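Local atomic coordinates of response regulator receiver protein (Desulfuromonas acetoxidans, PDB entry 2ZAY), a protein that probably serves in two-component signalling, this chain being its receiver domain, of the CheY-like kind that in relatives accepts a phosphoryl group. Residues Ala23-Leu28 against Phe33-Cys38; Gly39-Ala44 against Ala60-Ile65; Pro46-Thr51 against Asn72-Asn77. All coordinates share one frame; numbering follows the deposited sequence.

Interaction 1: Ala23-Leu28 against Phe33-Cys38; sequences ASISAL and FDIIQC
Leu28 at the inner side of the helix meets Phe33 and Ile35 of the strand, and its side chain makes contact from base to tips. Leu28 CB lies 3.9 Å from Phe33 CD2. Beyond CG the branches part: Leu28 CD2 comes down beside the ring, 3.7 Å from Phe33 CD2 and about as near to Phe33 CE2, while Leu28 CD1 turns along the strand to Ile35 CD1 at 4.1 Å. The placing comes from CG standing anti to the carbonyl carbon (chi1 -71°), which directs the fork over the strand.

Helix 22-31 is the crossover of the beta-alpha-beta unit that links strand 9-14 to the edge strand 33-38 of the five-stranded parallel receiver sheet, and the axes of the two short segments make an angle of 144°, nearer antiparallel than parallel. Helix 115-129 packs on the same side, with Leu118 and Ser119 against Leu28. The turn between helix and strand is closed by a bond from Phe33 N to Leu28 O, 3.1 Å long and bent little (164°).

One turn back, Ile25 splits its work likewise. Ile25 CG2 rests on Ile35 CG2 at 3.9 Å, and Ile25 CD1 reaches the amide of the exposed Gln37, 3.4 Å from Gln37 OE1.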
loop_
_atom_site.group_PDB
_atom_site.type_symbol
_atom_site.label_atom_id
_atom_site.label_comp_id
_atom_site.label_asym_id
_atom_site.label_seq_id
_atom_site.Cartn_x
_atom_site.Cartn_y
_atom_site.Cartn_z
ATOM N N ALA A 23 -11.118 -5.402 9.491
ATOM C CA ALA A 23 -10.548 -6.288 10.500
ATOM C C ALA A 23 -9.038 -6.125 10.604
ATOM O O ALA A 23 -8.501 -5.924 11.691
ATOM C CB ALA A 23 -10.893 -7.737 10.170
ATOM N N SER A 24 -8.359 -6.215 9.464
ATOM C CA SER A 24 -6.905 -6.084 9.412
ATOM C C SER A 24 -6.440 -4.694 9.824
ATOM O O SER A 24 -5.458 -4.548 10.550
ATOM C CB SER A 24 -6.406 -6.389 7.998
ATOM O OG SER A 24 -6.757 -7.708 7.619
ATOM N N ILE A 25 -7.145 -3.677 9.351
ATOM C CA ILE A 25 -6.807 -2.296 9.670
ATOM C C ILE A 25 -6.869 -2.035 11.176
ATOM O O ILE A 25 -5.996 -1.372 11.735
ATOM C CB ILE A 25 -7.756 -1.325 8.933
ATOM C CG1 ILE A 25 -7.527 -1.442 7.421
ATOM C CG2 ILE A 25 -7.532 0.106 9.414
ATOM C CD1 ILE A 25 -8.501 -0.647 6.582
ATOM N N SER A 26 -7.897 -2.565 11.831
ATOM C CA SER A 26 -8.049 -2.377 13.271
ATOM C C SER A 26 -6.871 -2.979 14.025
ATOM O O SER A 26 -6.385 -2.397 14.992
ATOM C CB SER A 26 -9.353 -3.018 13.757
ATOM O OG SER A 26 -10.480 -2.370 13.188
ATOM N N ALA A 27 -6.410 -4.141 13.574
ATOM C CA ALA A 27 -5.292 -4.827 14.217
ATOM C C ALA A 27 -3.988 -4.043 14.105
ATOM O O ALA A 27 -3.141 -4.106 14.996
ATOM C CB ALA A 27 -5.117 -6.224 13.610
ATOM N N LEU A 28 -3.825 -3.311 13.005
ATOM C CA LEU A 28 -2.618 -2.518 12.783
ATOM C C LEU A 28 -2.580 -1.285 13.674
ATOM O O LEU A 28 -1.516 -0.871 14.133
ATOM C CB LEU A 28 -2.528 -2.086 11.316
ATOM C CG LEU A 28 -2.206 -3.184 10.301
ATOM C CD1 LEU A 28 -2.205 -2.594 8.896
ATOM C CD2 LEU A 28 -0.844 -3.798 10.618
ATOM N N PHE A 33 0.329 1.645 14.275
ATOM C CA PHE A 33 0.352 2.296 12.973
ATOM C C PHE A 33 -0.788 3.302 12.860
ATOM O O PHE A 33 -1.901 3.045 13.315
ATOM C CB PHE A 33 0.234 1.259 11.846
ATOM C CG PHE A 33 1.389 0.298 11.782
ATOM C CD1 PHE A 33 2.682 0.760 11.544
ATOM C CD2 PHE A 33 1.187 -1.066 11.971
ATOM C CE1 PHE A 33 3.761 -0.123 11.496
ATOM C CE2 PHE A 33 2.256 -1.960 11.926
ATOM C CZ PHE A 33 3.550 -1.487 11.687
ATOM N N ASP A 34 -0.491 4.454 12.268
ATOM C CA ASP A 34 -1.484 5.501 12.056
ATOM C C ASP A 34 -1.975 5.266 10.627
ATOM O O ASP A 34 -1.301 5.645 9.670
ATOM C CB ASP A 34 -0.826 6.877 12.166
ATOM C CG ASP A 34 -1.830 8.012 12.128
ATOM O OD1 ASP A 34 -3.017 7.762 11.817
ATOM O OD2 ASP A 34 -1.423 9.159 12.405
ATOM N N ILE A 35 -3.138 4.636 10.489
ATOM C CA ILE A 35 -3.673 4.312 9.170
ATOM C C ILE A 35 -4.491 5.400 8.477
ATOM O O ILE A 35 -5.492 5.893 9.000
ATOM C CB ILE A 35 -4.537 3.034 9.223
ATOM C CG1 ILE A 35 -3.739 1.887 9.841
ATOM C CG2 ILE A 35 -5.005 2.666 7.826
ATOM C CD1 ILE A 35 -2.479 1.515 9.076
ATOM N N ILE A 36 -4.043 5.758 7.281
ATOM C CA ILE A 36 -4.703 6.757 6.459
ATOM C C ILE A 36 -5.393 5.933 5.376
ATOM O O ILE A 36 -4.729 5.250 4.598
ATOM C CB ILE A 36 -3.656 7.719 5.835
ATOM C CG1 ILE A 36 -2.937 8.485 6.957
ATOM C CG2 ILE A 36 -4.331 8.676 4.856
ATOM C CD1 ILE A 36 -1.709 9.255 6.497
ATOM N N GLN A 37 -6.722 5.988 5.333
ATOM C CA GLN A 37 -7.487 5.195 4.368
ATOM C C GLN A 37 -8.034 5.946 3.163
ATOM O O GLN A 37 -8.739 6.936 3.316
ATOM C CB GLN A 37 -8.664 4.517 5.068
ATOM C CG GLN A 37 -8.291 3.653 6.248
ATOM C CD GLN A 37 -9.493 2.930 6.819
ATOM O OE1 GLN A 37 -10.202 2.228 6.100
ATOM N NE2 GLN A 37 -9.728 3.095 8.116
ATOM N N CYS A 38 -7.723 5.448 1.967
ATOM C CA CYS A 38 -8.204 6.040 0.725
ATOM C C CYS A 38 -8.971 4.981 -0.071
ATOM O O CYS A 38 -8.529 3.833 -0.191
ATOM C CB CYS A 38 -7.034 6.575 -0.098
ATOM S SG CYS A 38 -6.175 7.957 0.699
#

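Interaction 2: Gly39-Ala44 against Ala60-Ile65; sequences GNAIEA and ANMPKI
Next to the apolar meeting of Ala41 with Ile65, the flat groups are the Asn40 amide and the Glu43 carboxylate, both at the start of helix 41-51. Asn40 is its N-cap: Glu43 N lies almost in line with the amide C=O, 3.1 Å from Asn40 OD1. Glu43 OE1 takes the N-H of Gly39 at 2.7 Å, on its anti side and 22° out of the carboxylate plane. In the receiver fold this helix start faces the loop after strand 55-59; in relatives the end of that strand carries the phosphorylated aspartate.

That loop lays Ile65 and Met62 on the first helical turn. Ile65 straddles it: CG2 presses on Ala41 CB at 3.3 Å, closer than ordinary carbon packing, while CD1 reaches Ile42 CG1 at 3.5 Å, also tight, Ile42 and Ile65 crossing at about a right angle. With CG2 anti to the backbone N and CG1 beside it (chi1 -48°), both branches are used. Met62, bent at chi3, brings CE within 4.1 Å of Ala41 CB and packs on Val14 of strand 9-14. A water joins the backbones, accepting from Ala41 N at 2.9 Å and donating to Ile65 O at 2.8 Å.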
loop_
_atom_site.group_PDB
_atom_site.type_symbol
_atom_site.label_atom_id
_atom_site.label_comp_id
_atom_site.label_asym_id
_atom_site.label_seq_id
_atom_site.Cartn_x
_atom_site.Cartn_y
_atom_site.Cartn_z
ATOM N N GLY A 39 -10.121 5.378 -0.613
ATOM C CA GLY A 39 -10.948 4.454 -1.368
ATOM C C GLY A 39 -10.584 4.272 -2.827
ATOM O O GLY A 39 -11.079 3.347 -3.472
ATOM N N ASN A 40 -9.741 5.152 -3.360
ATOM C CA ASN A 40 -9.318 5.043 -4.751
ATOM C C ASN A 40 -8.051 5.850 -5.021
ATOM O O ASN A 40 -7.615 6.636 -4.183
ATOM C CB ASN A 40 -10.439 5.489 -5.696
ATOM C CG ASN A 40 -10.845 6.925 -5.479
ATOM O OD1 ASN A 40 -10.035 7.840 -5.622
ATOM N ND2 ASN A 40 -12.106 7.131 -5.135
ATOM N N ALA A 41 -7.468 5.646 -6.197
ATOM C CA ALA A 41 -6.236 6.319 -6.579
ATOM C C ALA A 41 -6.372 7.829 -6.752
ATOM O O ALA A 41 -5.411 8.568 -6.546
ATOM C CB ALA A 41 -5.690 5.692 -7.859
ATOM N N ILE A 42 -7.562 8.276 -7.134
ATOM C CA ILE A 42 -7.831 9.697 -7.332
ATOM C C ILE A 42 -7.535 10.547 -6.095
ATOM O O ILE A 42 -6.898 11.591 -6.199
ATOM C CB ILE A 42 -9.296 9.916 -7.746
ATOM C CG1 ILE A 42 -9.528 9.307 -9.131
ATOM C CG2 ILE A 42 -9.632 11.403 -7.722
ATOM C CD1 ILE A 42 -10.990 9.118 -9.479
ATOM N N GLU A 43 -7.999 10.117 -4.928
ATOM C CA GLU A 43 -7.732 10.890 -3.718
ATOM C C GLU A 43 -6.380 10.532 -3.101
ATOM O O GLU A 43 -5.754 11.362 -2.445
ATOM C CB GLU A 43 -8.834 10.686 -2.671
ATOM C CG GLU A 43 -9.059 9.248 -2.232
ATOM C CD GLU A 43 -9.901 9.155 -0.962
ATOM O OE1 GLU A 43 -10.447 8.066 -0.674
ATOM O OE2 GLU A 43 -10.006 10.171 -0.244
ATOM N N ALA A 44 -5.928 9.301 -3.335
ATOM C CA ALA A 44 -4.661 8.821 -2.783
ATOM C C ALA A 44 -3.433 9.677 -3.079
ATOM O O ALA A 44 -2.636 9.944 -2.181
ATOM C CB ALA A 44 -4.408 7.379 -3.242
ATOM N N ALA A 60 -3.723 -3.735 -6.111
ATOM C CA ALA A 60 -3.087 -3.748 -7.423
ATOM C C ALA A 60 -4.064 -3.470 -8.556
ATOM O O ALA A 60 -3.826 -2.610 -9.401
ATOM C CB ALA A 60 -2.403 -5.083 -7.652
ATOM N N ASN A 61 -5.172 -4.196 -8.569
ATOM C CA ASN A 61 -6.159 -4.026 -9.624
ATOM C C ASN A 61 -7.384 -3.235 -9.181
ATOM O O ASN A 61 -8.279 -3.775 -8.538
ATOM C CB ASN A 61 -6.573 -5.405 -10.139
ATOM C CG ASN A 61 -5.376 -6.251 -10.537
ATOM O OD1 ASN A 61 -4.709 -5.972 -11.533
ATOM N ND2 ASN A 61 -5.086 -7.279 -9.745
ATOM N N MET A 62 -7.400 -1.947 -9.519
ATOM C CA MET A 62 -8.517 -1.060 -9.197
ATOM C C MET A 62 -9.070 -0.518 -10.519
ATOM O O MET A 62 -8.310 -0.212 -11.442
ATOM C CB MET A 62 -8.060 0.118 -8.320
ATOM C CG MET A 62 -7.519 -0.267 -6.950
ATOM S SD MET A 62 -7.181 1.154 -5.857
ATOM C CE MET A 62 -5.663 1.823 -6.620
ATOM N N PRO A 63 -10.402 -0.397 -10.630
ATOM C CA PRO A 63 -10.993 0.116 -11.869
ATOM C C PRO A 63 -10.603 1.565 -12.123
ATOM O O PRO A 63 -10.375 2.320 -11.183
ATOM C CB PRO A 63 -12.494 -0.060 -11.632
ATOM C CG PRO A 63 -12.620 0.103 -10.152
ATOM C CD PRO A 63 -11.447 -0.707 -9.637
ATOM N N LYS A 64 -10.524 1.939 -13.398
ATOM C CA LYS A 64 -10.161 3.296 -13.796
ATOM C C LYS A 64 -8.670 3.540 -13.569
ATOM O O LYS A 64 -7.898 3.621 -14.526
ATOM C CB LYS A 64 -10.984 4.329 -13.011
ATOM C CG LYS A 64 -12.495 4.154 -13.121
ATOM C CD LYS A 64 -12.991 4.399 -14.539
ATOM C CE LYS A 64 -14.498 4.194 -14.638
ATOM N NZ LYS A 64 -15.011 4.447 -16.015
ATOM N N ILE A 65 -8.270 3.652 -12.303
ATOM C CA ILE A 65 -6.870 3.876 -11.959
ATOM C C ILE A 65 -6.348 2.708 -11.123
ATOM O O ILE A 65 -6.832 2.446 -10.022
ATOM C CB ILE A 65 -6.690 5.182 -11.177
ATOM C CG1 ILE A 65 -7.426 6.319 -11.889
ATOM C CG2 ILE A 65 -5.206 5.522 -11.080
ATOM C CD1 ILE A 65 -7.257 7.677 -11.233
HETATM O O HOH W 1 -8.477 4.097 -8.462
#

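Interaction 3: Pro46-Thr51 against Asn72-Asn77; sequences PVAVKT and NSLKKN
Ala48 and Val49 in the last turns of helix 41-51 stand across from Leu74 late in helix 67-75 and Asn77 in the loop that follows, with Ala48 CA 8.2 Å from Leu74 CA and Val49 CA 7.8 Å from Asn77 CA. The two helices are neighbours on one face of the parallel sheet of the CheY-like receiver fold, opposite the face that carries helices 22-31 and 115-129. Their meeting here is small and is made without any hydrogen bond between the segments.

The inner part is apolar. Leu74 CD1 continues the chain (chi2 167°), which leaves Leu74 CD2 as the side branch that touches Ala48 CB at 3.9 Å. Ala48 also packs on Met12 of strand 9-14, so the buried pair borders the sheet.

Farther out, Val49 and Asn77 cross at about a right angle. Asn77 ND2 sits over the fork of the valine, 3.6 Å from Val49 CG2 and 4.0 Å from Val49 CG1. Asn77 has CG anti to its own N (chi1 -168°), which swings the amide onto Val49. The other end of that amide is held: OD1 accepts from the backbone N of Gln79. Nearby, Leu74 O accepts from Thr80 OG1.

Behind the contact, Thr51 folds back on its own helix. Val47 O takes two clear bonds, from Thr51 N at 2.8 Å and from Thr51 OG1 at 2.9 Å, the hydroxyl lying 44° above the carbonyl plane.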
loop_
_atom_site.group_PDB
_atom_site.type_symbol
_atom_site.label_atom_id
_atom_site.label_comp_id
_atom_site.label_asym_id
_atom_site.label_seq_id
_atom_site.Cartn_x
_atom_site.Cartn_y
_atom_site.Cartn_z
ATOM N N PRO A 46 -3.000 13.090 -4.026
ATOM C CA PRO A 46 -2.923 14.369 -3.307
ATOM C C PRO A 46 -2.788 14.144 -1.797
ATOM O O PRO A 46 -2.080 14.879 -1.106
ATOM C CB PRO A 46 -4.244 15.051 -3.670
ATOM C CG PRO A 46 -4.542 14.486 -5.045
ATOM C CD PRO A 46 -4.217 13.025 -4.854
ATOM N N VAL A 47 -3.485 13.136 -1.285
ATOM C CA VAL A 47 -3.410 12.832 0.142
ATOM C C VAL A 47 -1.985 12.415 0.510
ATOM O O VAL A 47 -1.457 12.833 1.538
ATOM C CB VAL A 47 -4.388 11.706 0.537
ATOM C CG1 VAL A 47 -4.145 11.280 1.982
ATOM C CG2 VAL A 47 -5.827 12.195 0.393
ATOM N N ALA A 48 -1.356 11.603 -0.334
ATOM C CA ALA A 48 0.009 11.165 -0.048
ATOM C C ALA A 48 0.962 12.350 -0.015
ATOM O O ALA A 48 1.808 12.458 0.870
ATOM C CB ALA A 48 0.470 10.157 -1.092
ATOM N N VAL A 49 0.817 13.245 -0.986
ATOM C CA VAL A 49 1.679 14.415 -1.074
ATOM C C VAL A 49 1.585 15.306 0.161
ATOM O O VAL A 49 2.586 15.875 0.588
ATOM C CB VAL A 49 1.353 15.240 -2.351
ATOM C CG1 VAL A 49 2.088 16.573 -2.327
ATOM C CG2 VAL A 49 1.767 14.438 -3.590
ATOM N N LYS A 50 0.401 15.416 0.758
ATOM C CA LYS A 50 0.266 16.269 1.931
ATOM C C LYS A 50 0.398 15.580 3.285
ATOM O O LYS A 50 0.660 16.245 4.283
ATOM C CB LYS A 50 -1.051 17.055 1.878
ATOM C CG LYS A 50 -2.308 16.220 1.836
ATOM C CD LYS A 50 -3.512 17.114 1.542
ATOM C CE LYS A 50 -4.809 16.327 1.487
ATOM N NZ LYS A 50 -5.968 17.230 1.225
ATOM N N THR A 51 0.232 14.261 3.331
ATOM C CA THR A 51 0.340 13.547 4.601
ATOM C C THR A 51 1.669 12.822 4.755
ATOM O O THR A 51 2.004 12.356 5.841
ATOM C CB THR A 51 -0.799 12.521 4.790
ATOM O OG1 THR A 51 -0.611 11.425 3.889
ATOM C CG2 THR A 51 -2.157 13.170 4.525
ATOM N N ASN A 72 3.115 4.822 -10.445
ATOM C CA ASN A 72 3.758 5.729 -11.397
ATOM C C ASN A 72 3.503 7.197 -11.064
ATOM O O ASN A 72 4.404 8.029 -11.198
ATOM C CB ASN A 72 3.284 5.452 -12.831
ATOM C CG ASN A 72 3.753 4.101 -13.356
ATOM O OD1 ASN A 72 4.822 3.613 -12.982
ATOM N ND2 ASN A 72 2.964 3.504 -14.244
ATOM N N SER A 73 2.284 7.518 -10.638
ATOM C CA SER A 73 1.955 8.901 -10.292
ATOM C C SER A 73 2.769 9.381 -9.093
ATOM O O SER A 73 3.201 10.530 -9.042
ATOM C CB SER A 73 0.460 9.032 -9.995
ATOM O OG SER A 73 -0.294 8.762 -11.160
ATOM N N LEU A 74 2.976 8.495 -8.123
ATOM C CA LEU A 74 3.753 8.837 -6.937
ATOM C C LEU A 74 5.208 9.117 -7.310
ATOM O O LEU A 74 5.887 9.918 -6.664
ATOM C CB LEU A 74 3.688 7.685 -5.931
ATOM C CG LEU A 74 2.294 7.483 -5.324
ATOM C CD1 LEU A 74 2.214 6.148 -4.597
ATOM C CD2 LEU A 74 1.994 8.645 -4.370
ATOM N N LYS A 75 5.684 8.452 -8.357
ATOM C CA LYS A 75 7.064 8.628 -8.802
ATOM C C LYS A 75 7.281 9.985 -9.458
ATOM O O LYS A 75 8.417 10.422 -9.626
ATOM C CB LYS A 75 7.450 7.514 -9.782
ATOM C CG LYS A 75 7.783 6.186 -9.125
ATOM C CD LYS A 75 9.119 6.264 -8.406
ATOM C CE LYS A 75 9.484 4.950 -7.703
ATOM N NZ LYS A 75 8.678 4.695 -6.470
ATOM N N LYS A 76 6.195 10.661 -9.808
ATOM C CA LYS A 76 6.295 11.958 -10.466
ATOM C C LYS A 76 6.482 13.151 -9.528
ATOM O O LYS A 76 6.822 14.248 -9.971
ATOM C CB LYS A 76 5.065 12.182 -11.347
ATOM C CG LYS A 76 4.955 11.199 -12.510
ATOM C CD LYS A 76 3.757 11.516 -13.398
ATOM C CE LYS A 76 3.868 12.912 -14.007
ATOM N NZ LYS A 76 2.682 13.253 -14.843
ATOM N N ASN A 77 6.268 12.939 -8.236
ATOM C CA ASN A 77 6.416 14.021 -7.266
ATOM C C ASN A 77 7.593 13.713 -6.338
ATOM O O ASN A 77 7.627 12.664 -5.689
ATOM C CB ASN A 77 5.125 14.156 -6.452
ATOM C CG ASN A 77 5.082 15.424 -5.632
ATOM O OD1 ASN A 77 6.011 15.729 -4.881
ATOM N ND2 ASN A 77 3.993 16.172 -5.764
#

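In the fold
All three contacts lie within one receiver domain, between residues 23 and 77. Both segments of interaction 1 precede those of the other two; interactions 2 and 3 alternate along the chain and share helix 41-51, using its start and its end, with centres about 13 Å apart. The centre of interaction 1 is about 18 Å from that of interaction 2 and about 20 Å from that of interaction 3. Strand 33-38 joins them: Phe33, Ile35 and Gln37 face helix 22-31, while Ile36 and Cys38 turn to helix 41-51, where Ile36 CG2 packs on Val47 CG1 at 3.9 Å. Interaction 1 lies beside this edge strand, interactions 2 and 3 on its other side and inward.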